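Local coordinates for protein Thf1 (Thermosynechococcus elongatus, PDB 5MJR), which may take part in the biogenesis of photosynthetic membranes and probably associates with the FtsH protease complex involved in photosystem II repair, at residues 40-45 against 201-206; 154-159 against 182-187; 173-178 against 187-192. All coordinates share one frame; numbering follows the deposited sequence.

Contact 1 of 3, residues 40-45 against 201-206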
loop_
_atom_site.group_PDB
_atom_site.type_symbol
_atom_site.label_atom_id
_atom_site.label_comp_id
_atom_site.label_asym_id
_atom_site.label_seq_id
_atom_site.Cartn_x
_atom_site.Cartn_y
_atom_site.Cartn_z
ATOM N N HIS A 40 -20.860 -7.525 -1.696
ATOM C CA HIS A 40 -20.839 -8.904 -2.140
ATOM C C HIS A 40 -19.851 -9.745 -1.407
ATOM O O HIS A 40 -18.733 -9.252 -1.093
ATOM C CB HIS A 40 -20.550 -8.948 -3.656
ATOM C CG HIS A 40 -20.820 -10.242 -4.271
ATOM N ND1 HIS A 40 -19.914 -11.258 -4.282
ATOM C CD2 HIS A 40 -21.958 -10.714 -4.883
ATOM C CE1 HIS A 40 -20.500 -12.343 -4.786
ATOM N NE2 HIS A 40 -21.731 -12.010 -5.175
ATOM N N SER A 41 -20.134 -10.995 -1.127
ATOM C CA SER A 41 -19.194 -11.910 -0.463
ATOM C C SER A 41 -17.787 -11.965 -1.006
ATOM O O SER A 41 -16.853 -12.101 -0.250
ATOM C CB SER A 41 -19.770 -13.360 -0.367
ATOM O OG SER A 41 -20.106 -13.807 -1.605
ATOM N N ILE A 42 -17.659 -11.865 -2.330
ATOM C CA ILE A 42 -16.297 -11.879 -2.892
ATOM C C ILE A 42 -15.465 -10.753 -2.253
ATOM O O ILE A 42 -14.272 -10.967 -1.897
ATOM C CB ILE A 42 -16.388 -11.709 -4.410
ATOM C CG1 ILE A 42 -16.966 -12.901 -5.111
ATOM C CG2 ILE A 42 -15.020 -11.399 -4.989
ATOM C CD1 ILE A 42 -17.359 -12.666 -6.554
ATOM N N TYR A 43 -16.074 -9.582 -2.159
ATOM C CA TYR A 43 -15.375 -8.391 -1.691
ATOM C C TYR A 43 -15.320 -8.298 -0.177
ATOM O O TYR A 43 -14.310 -7.857 0.362
ATOM C CB TYR A 43 -16.040 -7.168 -2.312
ATOM C CG TYR A 43 -15.742 -7.096 -3.773
ATOM C CD1 TYR A 43 -14.510 -6.651 -4.239
ATOM C CD2 TYR A 43 -16.614 -7.540 -4.745
ATOM C CE1 TYR A 43 -14.196 -6.591 -5.571
ATOM C CE2 TYR A 43 -16.330 -7.531 -6.082
ATOM C CZ TYR A 43 -15.127 -7.045 -6.512
ATOM O OH TYR A 43 -14.786 -7.027 -7.811
ATOM N N ARG A 44 -16.316 -8.842 0.514
ATOM C CA ARG A 44 -16.225 -8.908 2.004
ATOM C C ARG A 44 -14.996 -9.715 2.380
ATOM O O ARG A 44 -14.308 -9.342 3.364
ATOM C CB ARG A 44 -17.475 -9.511 2.608
ATOM C CG ARG A 44 -18.655 -8.605 2.489
ATOM C CD ARG A 44 -19.839 -8.872 3.451
ATOM N NE ARG A 44 -20.127 -10.311 3.690
ATOM C CZ ARG A 44 -20.976 -11.061 2.979
ATOM N NH1 ARG A 44 -21.622 -10.608 1.918
ATOM N NH2 ARG A 44 -21.177 -12.354 3.269
ATOM N N ARG A 45 -14.661 -10.797 1.650
ATOM C CA ARG A 45 -13.510 -11.557 1.998
ATOM C C ARG A 45 -12.204 -10.693 1.900
ATOM O O ARG A 45 -11.369 -10.676 2.795
ATOM C CB ARG A 45 -13.360 -12.806 1.129
ATOM C CG ARG A 45 -14.374 -13.875 1.311
ATOM C CD ARG A 45 -14.067 -15.256 0.673
ATOM N NE ARG A 45 -14.213 -15.279 -0.811
ATOM C CZ ARG A 45 -15.397 -15.428 -1.463
ATOM N NH1 ARG A 45 -16.562 -15.570 -0.796
ATOM N NH2 ARG A 45 -15.444 -15.493 -2.807
ATOM N N ASP A 201 -5.619 -11.480 -10.888
ATOM C CA ASP A 201 -6.913 -11.826 -11.514
ATOM C C ASP A 201 -7.725 -12.780 -10.627
ATOM O O ASP A 201 -8.868 -13.093 -10.969
ATOM C CB ASP A 201 -6.719 -12.503 -12.869
ATOM C CG ASP A 201 -8.015 -12.627 -13.698
ATOM O OD1 ASP A 201 -8.745 -11.608 -14.038
ATOM O OD2 ASP A 201 -8.202 -13.838 -14.042
ATOM N N LYS A 202 -7.146 -13.218 -9.502
ATOM C CA LYS A 202 -7.810 -14.254 -8.637
ATOM C C LYS A 202 -9.203 -13.842 -8.131
ATOM O O LYS A 202 -10.188 -14.658 -8.169
ATOM C CB LYS A 202 -6.894 -14.691 -7.532
ATOM C CG LYS A 202 -5.733 -15.578 -8.064
ATOM C CD LYS A 202 -5.721 -16.867 -7.304
ATOM C CE LYS A 202 -4.562 -17.773 -7.701
ATOM N NZ LYS A 202 -3.991 -18.368 -6.435
ATOM N N ILE A 203 -9.376 -12.537 -7.880
ATOM C CA ILE A 203 -10.676 -12.074 -7.410
ATOM C C ILE A 203 -11.742 -12.208 -8.529
ATOM O O ILE A 203 -12.949 -12.246 -8.239
ATOM C CB ILE A 203 -10.618 -10.618 -6.976
ATOM C CG1 ILE A 203 -11.821 -10.244 -6.085
ATOM C CG2 ILE A 203 -10.434 -9.701 -8.198
ATOM C CD1 ILE A 203 -11.640 -9.026 -5.212
ATOM N N ASN A 204 -11.339 -12.349 -9.820
ATOM C CA ASN A 204 -12.263 -12.538 -10.952
ATOM C C ASN A 204 -12.549 -13.977 -11.291
ATOM O O ASN A 204 -13.253 -14.210 -12.283
ATOM C CB ASN A 204 -11.617 -11.859 -12.181
ATOM C CG ASN A 204 -11.481 -10.371 -12.013
ATOM O OD1 ASN A 204 -12.310 -9.671 -11.456
ATOM N ND2 ASN A 204 -10.290 -9.895 -12.428
ATOM N N GLN A 205 -12.015 -14.899 -10.504
ATOM C CA GLN A 205 -12.121 -16.341 -10.792
ATOM C C GLN A 205 -12.923 -17.069 -9.748
ATOM O O GLN A 205 -13.064 -16.569 -8.634
ATOM C CB GLN A 205 -10.703 -16.946 -10.812
ATOM C CG GLN A 205 -9.756 -16.238 -11.775
ATOM C CD GLN A 205 -8.332 -16.768 -11.786
ATOM O OE1 GLN A 205 -8.056 -17.801 -11.190
ATOM N NE2 GLN A 205 -7.411 -16.024 -12.477
ATOM N N ALA A 206 -13.457 -18.254 -10.055
ATOM C CA ALA A 206 -14.194 -19.075 -8.983
ATOM C C ALA A 206 -13.219 -19.474 -7.898
ATOM O O ALA A 206 -13.506 -19.597 -6.688
ATOM C CB ALA A 206 -14.846 -20.302 -9.550
#
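Ile-42 and Ile-203 bring the two backbones nearest each other, their CA atoms 7.2 Å apart, where the first turn of helix 41-58 meets the short 3-10 turn 202-204. No hydrogen bond crosses between the segments, and the contact consists of apolar side chains near the surface. Ile-203 supplies one whole side of it and meets two residues of the helix. Its CG1 stands anti to the backbone N (chi1 -162°), and the outer branch divides its contacts between them. CG1 lies 3.6 Å from Ile-42 CG2, the two isoleucines meeting at a slant, while the terminal CD1 reaches the ring of Tyr-43, 3.5 Å from CE1. Isoleucine and tyrosine side chains cross there at about a right angle. Tyr-43 suits this place because its long ring bridges a distance its CB alone would not, and Ile-42 because its branch at CB offers a methyl to Ile-203 on a partly exposed helix flank.

Polar bonds within each segment hold the backbone beside the touching residues. His-40 is the N-cap residue of the helix: its ND1 accepts the N-H of Ile-42 at 3.0 Å in a nearly straight bond (168°), which ties down the backbone that carries the touching isoleucine. On the other side, Asp-201 OD1 receives Asn-204 ND2 at 2.8 Å and so braces the turn that presents Ile-203.

Tyr-43 also meets the ring of Tyr-84 edge-to-face, so the start of helix 41-58 touches both that tyrosine and the chain that follows helix 186-198.

Contact 2 of 3, residues 154-159 against 182-187; sequences VGLYAF and IPLPIE
Leu-156 faces Leu-184 and Ile-186 across this buried contact, and it is the residue of helix 150-162 through which the two segments meet. Val-154, two residues earlier, packs instead on Thr-75 of helix 67-80 and Tyr-196 of helix 186-198.

At Leu-156 the bond from CA to CB points toward the other segment, and with CG anti to the backbone N (chi1 179°) the methyl CD2 comes against it. That one methyl makes both closest approaches: 4.1 Å to Leu-184 CD2 and 4.2 Å to Ile-186 CD1. The two leucine side chains lie side by side and run in opposite senses, whereas Ile-186 comes in at about a right angle. These are contacts between methyl groups, and no hydrogen bond joins the segments. Leucine suits this buried place because its branched end is wholly apolar and a single methyl can lie against two partners. Leu-184 likewise gives the loop before helix 186-198 an apolar fork to bury, and the longer branch of Ile-186 lets its terminal methyl reach Leu-156.

The setting is an all-helical core, in which Leu-156 also touches Leu-175 of helix 171-178 and Val-189 of helix 186-198. Pro-185 is the N-cap residue of the latter helix; proline is tolerated there because it precedes the hydrogen-bonded turns, where its missing amide hydrogen breaks no helical bond.

Beyond Leu-156, helix 150-162 turns to other neighbours: Tyr-157 to Leu-171 and Leu-193, and both Ala-158 and Phe-159 to Leu-71 of helix 67-80.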
loop_
_atom_site.group_PDB
_atom_site.type_symbol
_atom_site.label_atom_id
_atom_site.label_comp_id
_atom_site.label_asym_id
_atom_site.label_seq_id
_atom_site.Cartn_x
_atom_site.Cartn_y
_atom_site.Cartn_z
ATOM N N VAL A 154 3.979 -3.275 -2.004
ATOM C CA VAL A 154 2.977 -2.758 -2.909
ATOM C C VAL A 154 3.197 -1.270 -3.112
ATOM O O VAL A 154 3.129 -0.748 -4.225
ATOM C CB VAL A 154 1.553 -3.163 -2.488
ATOM C CG1 VAL A 154 0.525 -2.504 -3.410
ATOM C CG2 VAL A 154 1.407 -4.695 -2.470
ATOM N N GLY A 155 3.374 -0.553 -2.021
ATOM C CA GLY A 155 3.632 0.852 -2.095
ATOM C C GLY A 155 4.893 1.177 -2.967
ATOM O O GLY A 155 4.866 2.128 -3.759
ATOM N N LEU A 156 5.989 0.427 -2.708
ATOM C CA LEU A 156 7.207 0.651 -3.518
ATOM C C LEU A 156 6.905 0.493 -5.013
ATOM O O LEU A 156 7.290 1.316 -5.806
ATOM C CB LEU A 156 8.312 -0.271 -3.071
ATOM C CG LEU A 156 9.600 -0.171 -3.831
ATOM C CD1 LEU A 156 10.284 1.174 -3.687
ATOM C CD2 LEU A 156 10.549 -1.278 -3.542
ATOM N N TYR A 157 6.186 -0.557 -5.377
ATOM C CA TYR A 157 5.852 -0.779 -6.778
ATOM C C TYR A 157 5.055 0.362 -7.361
ATOM O O TYR A 157 5.334 0.831 -8.492
ATOM C CB TYR A 157 5.105 -2.112 -6.887
ATOM C CG TYR A 157 4.818 -2.416 -8.332
ATOM C CD1 TYR A 157 5.733 -2.955 -9.190
ATOM C CD2 TYR A 157 3.528 -2.240 -8.811
ATOM C CE1 TYR A 157 5.363 -3.331 -10.471
ATOM C CE2 TYR A 157 3.154 -2.566 -10.111
ATOM C CZ TYR A 157 4.100 -3.076 -10.943
ATOM O OH TYR A 157 3.711 -3.433 -12.226
ATOM N N ALA A 158 4.085 0.862 -6.600
ATOM C CA ALA A 158 3.304 2.001 -7.104
ATOM C C ALA A 158 4.116 3.242 -7.313
ATOM O O ALA A 158 3.939 3.963 -8.276
ATOM C CB ALA A 158 2.116 2.293 -6.164
ATOM N N PHE A 159 5.067 3.475 -6.387
ATOM C CA PHE A 159 6.009 4.569 -6.623
ATOM C C PHE A 159 6.842 4.364 -7.857
ATOM O O PHE A 159 6.973 5.316 -8.661
ATOM C CB PHE A 159 6.892 4.673 -5.367
ATOM C CG PHE A 159 8.194 5.406 -5.598
ATOM C CD1 PHE A 159 8.219 6.725 -6.075
ATOM C CD2 PHE A 159 9.399 4.805 -5.404
ATOM C CE1 PHE A 159 9.414 7.385 -6.286
ATOM C CE2 PHE A 159 10.612 5.453 -5.663
ATOM C CZ PHE A 159 10.592 6.723 -6.111
ATOM N N ILE A 182 18.735 1.215 0.072
ATOM C CA ILE A 182 17.699 1.405 1.082
ATOM C C ILE A 182 17.645 0.212 2.003
ATOM O O ILE A 182 17.909 -0.927 1.601
ATOM C CB ILE A 182 16.348 1.734 0.396
ATOM C CG1 ILE A 182 15.785 0.564 -0.371
ATOM C CG2 ILE A 182 16.427 2.999 -0.416
ATOM C CD1 ILE A 182 14.387 0.726 -0.964
ATOM N N PRO A 183 17.141 0.438 3.263
ATOM C CA PRO A 183 17.043 -0.611 4.260
ATOM C C PRO A 183 15.782 -1.442 4.142
ATOM O O PRO A 183 15.626 -2.437 4.878
ATOM C CB PRO A 183 17.127 0.143 5.603
ATOM C CG PRO A 183 16.604 1.483 5.255
ATOM C CD PRO A 183 17.003 1.773 3.883
ATOM N N LEU A 184 14.863 -1.028 3.262
ATOM C CA LEU A 184 13.715 -1.866 3.016
ATOM C C LEU A 184 14.227 -3.239 2.553
ATOM O O LEU A 184 15.131 -3.323 1.733
ATOM C CB LEU A 184 12.823 -1.168 1.971
ATOM C CG LEU A 184 11.464 -1.581 1.721
ATOM C CD1 LEU A 184 10.512 -1.406 2.837
ATOM C CD2 LEU A 184 10.957 -0.931 0.477
ATOM N N PRO A 185 13.674 -4.355 3.045
ATOM C CA PRO A 185 14.286 -5.677 2.715
ATOM C C PRO A 185 13.862 -6.156 1.343
ATOM O O PRO A 185 12.774 -6.726 1.073
ATOM C CB PRO A 185 13.715 -6.577 3.813
ATOM C CG PRO A 185 12.394 -5.934 4.124
ATOM C CD PRO A 185 12.641 -4.482 4.065
ATOM N N ILE A 186 14.742 -5.884 0.395
ATOM C CA ILE A 186 14.408 -6.081 -1.018
ATOM C C ILE A 186 14.143 -7.595 -1.360
ATOM O O ILE A 186 13.316 -7.866 -2.238
ATOM C CB ILE A 186 15.484 -5.458 -1.965
ATOM C CG1 ILE A 186 15.342 -3.900 -1.992
ATOM C CG2 ILE A 186 15.317 -5.888 -3.382
ATOM C CD1 ILE A 186 14.040 -3.355 -2.552
ATOM N N GLU A 187 14.738 -8.555 -0.647
ATOM C CA GLU A 187 14.380 -9.942 -0.976
ATOM C C GLU A 187 12.928 -10.289 -0.631
ATOM O O GLU A 187 12.254 -11.037 -1.340
ATOM C CB GLU A 187 15.349 -11.014 -0.425
ATOM C CG GLU A 187 16.776 -10.985 -1.064
ATOM C CD GLU A 187 16.752 -11.152 -2.612
ATOM O OE1 GLU A 187 16.318 -12.257 -3.063
ATOM O OE2 GLU A 187 17.166 -10.183 -3.354
#

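Contact 3 of 3, residues 173-178 against 187-192; sequences ETLDQL and EKVKRD. With SO4 (sulfate ion), chain B.
Leu-175 and Lys-190 mark the closest approach of a nearly antiparallel helix pair, helices 171-178 and 186-198, whose short segments run at 158° to each other with axes 10.7 Å apart. The packed part is apolar. Leu-175 puts CD2 4.1 Å from Val-189 CG1 and CD1 3.7 Å from Lys-190 CG, and both Leu-175 and Val-189 also touch helix 150-162. A forked leucine against a compact, branched valine suits this buried side.

Toward solvent the contact becomes ionic. Lys-190 does both jobs: its stem, extended beyond CG, lies alongside Leu-175, pointing the other way, and carries the ammonium to Asp-176. NZ gives OD1 a 2.6 Å hydrogen bond within a salt bridge, meeting the carboxylate on its syn side, 22° out of the plane. A second, weak bond from NZ goes to Glu-187 OE2, completing a network in which one lysine probably eases the repulsion between two acids. A methionine in place of Lys-190 could still cover Leu-175 but would probably leave the nearby Asp-176 and Glu-187 without the positive charge they share.

Another face of helix 186-198 binds a sulfate, probably from the crystallisation liquor. Lys-188 NZ donates to its O1. Sulfate O2 lies at the edge of the Arg-191 guanidinium, near its plane, and NH2 donates to O3. That guanidinium, bent round at chi3 (75°), also grips Asp-192 side-on, NE on OD1 and NH2 on OD2, which fixes its rotation. From this held group, Arg-191 NH1 gives sulfate O2 a 2.8 Å bond.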
loop_
_atom_site.group_PDB
_atom_site.type_symbol
_atom_site.label_atom_id
_atom_site.label_comp_id
_atom_site.label_asym_id
_atom_site.label_seq_id
_atom_site.Cartn_x
_atom_site.Cartn_y
_atom_site.Cartn_z
ATOM N N GLU A 173 15.939 -5.472 -12.358
ATOM C CA GLU A 173 17.087 -4.639 -12.346
ATOM C C GLU A 173 16.906 -3.500 -11.381
ATOM O O GLU A 173 17.800 -3.096 -10.638
ATOM C CB GLU A 173 17.276 -4.100 -13.779
ATOM C CG GLU A 173 18.582 -3.495 -14.074
ATOM C CD GLU A 173 19.164 -4.222 -15.357
ATOM O OE1 GLU A 173 20.303 -3.845 -15.858
ATOM O OE2 GLU A 173 18.479 -5.226 -15.836
ATOM N N THR A 174 15.708 -2.933 -11.389
ATOM C CA THR A 174 15.427 -1.793 -10.489
ATOM C C THR A 174 15.584 -2.188 -8.988
ATOM O O THR A 174 16.200 -1.442 -8.203
ATOM C CB THR A 174 14.018 -1.202 -10.783
ATOM O OG1 THR A 174 14.041 -0.674 -12.123
ATOM C CG2 THR A 174 13.612 -0.199 -9.759
ATOM N N LEU A 175 14.932 -3.294 -8.631
ATOM C CA LEU A 175 14.990 -3.773 -7.271
ATOM C C LEU A 175 16.463 -4.037 -6.831
ATOM O O LEU A 175 16.875 -3.715 -5.744
ATOM C CB LEU A 175 14.085 -4.953 -7.040
ATOM C CG LEU A 175 12.592 -4.642 -7.167
ATOM C CD1 LEU A 175 11.775 -5.906 -7.061
ATOM C CD2 LEU A 175 12.069 -3.571 -6.194
ATOM N N ASP A 176 17.206 -4.668 -7.729
ATOM C CA ASP A 176 18.622 -4.899 -7.458
ATOM C C ASP A 176 19.443 -3.622 -7.263
ATOM O O ASP A 176 20.348 -3.633 -6.437
ATOM C CB ASP A 176 19.223 -5.746 -8.522
ATOM C CG ASP A 176 18.820 -7.221 -8.440
ATOM O OD1 ASP A 176 18.310 -7.665 -7.336
ATOM O OD2 ASP A 176 19.039 -7.909 -9.459
ATOM N N GLN A 177 19.128 -2.571 -7.981
ATOM C CA GLN A 177 19.817 -1.292 -7.807
ATOM C C GLN A 177 19.488 -0.683 -6.415
ATOM O O GLN A 177 20.251 0.014 -5.806
ATOM C CB GLN A 177 19.386 -0.307 -8.882
ATOM C CG GLN A 177 19.886 -0.587 -10.284
ATOM C CD GLN A 177 19.637 0.499 -11.289
ATOM O OE1 GLN A 177 18.930 0.315 -12.314
ATOM N NE2 GLN A 177 20.272 1.643 -11.038
ATOM N N LEU A 178 18.232 -0.844 -5.971
ATOM C CA LEU A 178 17.799 -0.285 -4.696
ATOM C C LEU A 178 18.395 -1.062 -3.506
ATOM O O LEU A 178 18.548 -0.450 -2.441
ATOM C CB LEU A 178 16.269 -0.294 -4.608
ATOM C CG LEU A 178 15.576 0.710 -5.452
ATOM C CD1 LEU A 178 14.041 0.485 -5.499
ATOM C CD2 LEU A 178 15.874 2.136 -4.951
ATOM N N GLU A 187 14.738 -8.555 -0.647
ATOM C CA GLU A 187 14.380 -9.942 -0.976
ATOM C C GLU A 187 12.928 -10.289 -0.631
ATOM O O GLU A 187 12.254 -11.037 -1.340
ATOM C CB GLU A 187 15.349 -11.014 -0.425
ATOM C CG GLU A 187 16.776 -10.985 -1.064
ATOM C CD GLU A 187 16.752 -11.152 -2.612
ATOM O OE1 GLU A 187 16.318 -12.257 -3.063
ATOM O OE2 GLU A 187 17.166 -10.183 -3.354
ATOM N N LYS A 188 12.443 -9.733 0.482
ATOM C CA LYS A 188 11.026 -9.825 0.817
ATOM C C LYS A 188 10.129 -9.028 -0.098
ATOM O O LYS A 188 9.069 -9.526 -0.495
ATOM C CB LYS A 188 10.826 -9.297 2.266
ATOM C CG LYS A 188 11.528 -10.118 3.286
ATOM C CD LYS A 188 11.147 -9.603 4.685
ATOM C CE LYS A 188 11.826 -10.461 5.685
ATOM N NZ LYS A 188 11.474 -10.120 7.052
ATOM N N VAL A 189 10.579 -7.867 -0.573
ATOM C CA VAL A 189 9.860 -7.136 -1.587
ATOM C C VAL A 189 9.662 -7.980 -2.854
ATOM O O VAL A 189 8.564 -8.012 -3.428
ATOM C CB VAL A 189 10.494 -5.791 -1.887
ATOM C CG1 VAL A 189 9.882 -5.093 -3.072
ATOM C CG2 VAL A 189 10.445 -4.864 -0.671
ATOM N N LYS A 190 10.732 -8.616 -3.351
ATOM C CA LYS A 190 10.621 -9.436 -4.560
ATOM C C LYS A 190 9.544 -10.491 -4.349
ATOM O O LYS A 190 8.726 -10.737 -5.227
ATOM C CB LYS A 190 11.998 -10.053 -4.882
ATOM C CG LYS A 190 12.984 -9.009 -5.459
ATOM C CD LYS A 190 14.291 -9.743 -5.699
ATOM C CE LYS A 190 15.352 -8.764 -6.183
ATOM N NZ LYS A 190 16.543 -9.451 -6.583
ATOM N N ARG A 191 9.695 -11.226 -3.247
ATOM C CA ARG A 191 8.742 -12.258 -2.901
ATOM C C ARG A 191 7.312 -11.753 -2.894
ATOM O O ARG A 191 6.403 -12.353 -3.489
ATOM C CB ARG A 191 9.121 -12.832 -1.528
ATOM C CG ARG A 191 8.066 -13.761 -0.930
ATOM C CD ARG A 191 8.264 -13.916 0.610
ATOM N NE ARG A 191 7.815 -12.717 1.304
ATOM C CZ ARG A 191 8.046 -12.422 2.577
ATOM N NH1 ARG A 191 8.777 -13.223 3.347
ATOM N NH2 ARG A 191 7.593 -11.249 3.072
ATOM N N ASP A 192 7.081 -10.668 -2.208
ATOM C CA ASP A 192 5.766 -10.132 -2.018
ATOM C C ASP A 192 5.190 -9.539 -3.306
ATOM O O ASP A 192 3.978 -9.654 -3.523
ATOM C CB ASP A 192 5.760 -9.097 -0.879
ATOM C CG ASP A 192 5.996 -9.726 0.494
ATOM O OD1 ASP A 192 5.788 -10.962 0.627
ATOM O OD2 ASP A 192 6.401 -9.028 1.443
HETATM S S SO4 B . 7.970 -11.339 6.825
HETATM O O1 SO4 B . 8.870 -10.332 7.487
HETATM O O2 SO4 B . 8.834 -12.268 6.026
HETATM O O3 SO4 B . 7.045 -10.555 5.944
HETATM O O4 SO4 B . 7.195 -12.162 7.731
#

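Contact 2 and the buried part of contact 3 form one apolar cluster: the contact centres lie 7 Å apart, and both use helix 186-198, with Glu-187 the shared residue. Leu-156 CD2 is 3.8 Å from Leu-175 CD2 and 3.9 Å from Val-189 CG1, so the methyl that serves contact 2 also meets contact 3's buried pair. Ile-186 CG2 adds a 3.6 Å approach to Leu-175 O. Contact 1 stands apart near the surface, its centre 26 Å from that of contact 2 and 28 Å from that of contact 3, with nearest atoms about 12 Å away in each case. The sulfate is bound on the 187-192 side of contact 3 alone, by Lys-188 and Arg-191.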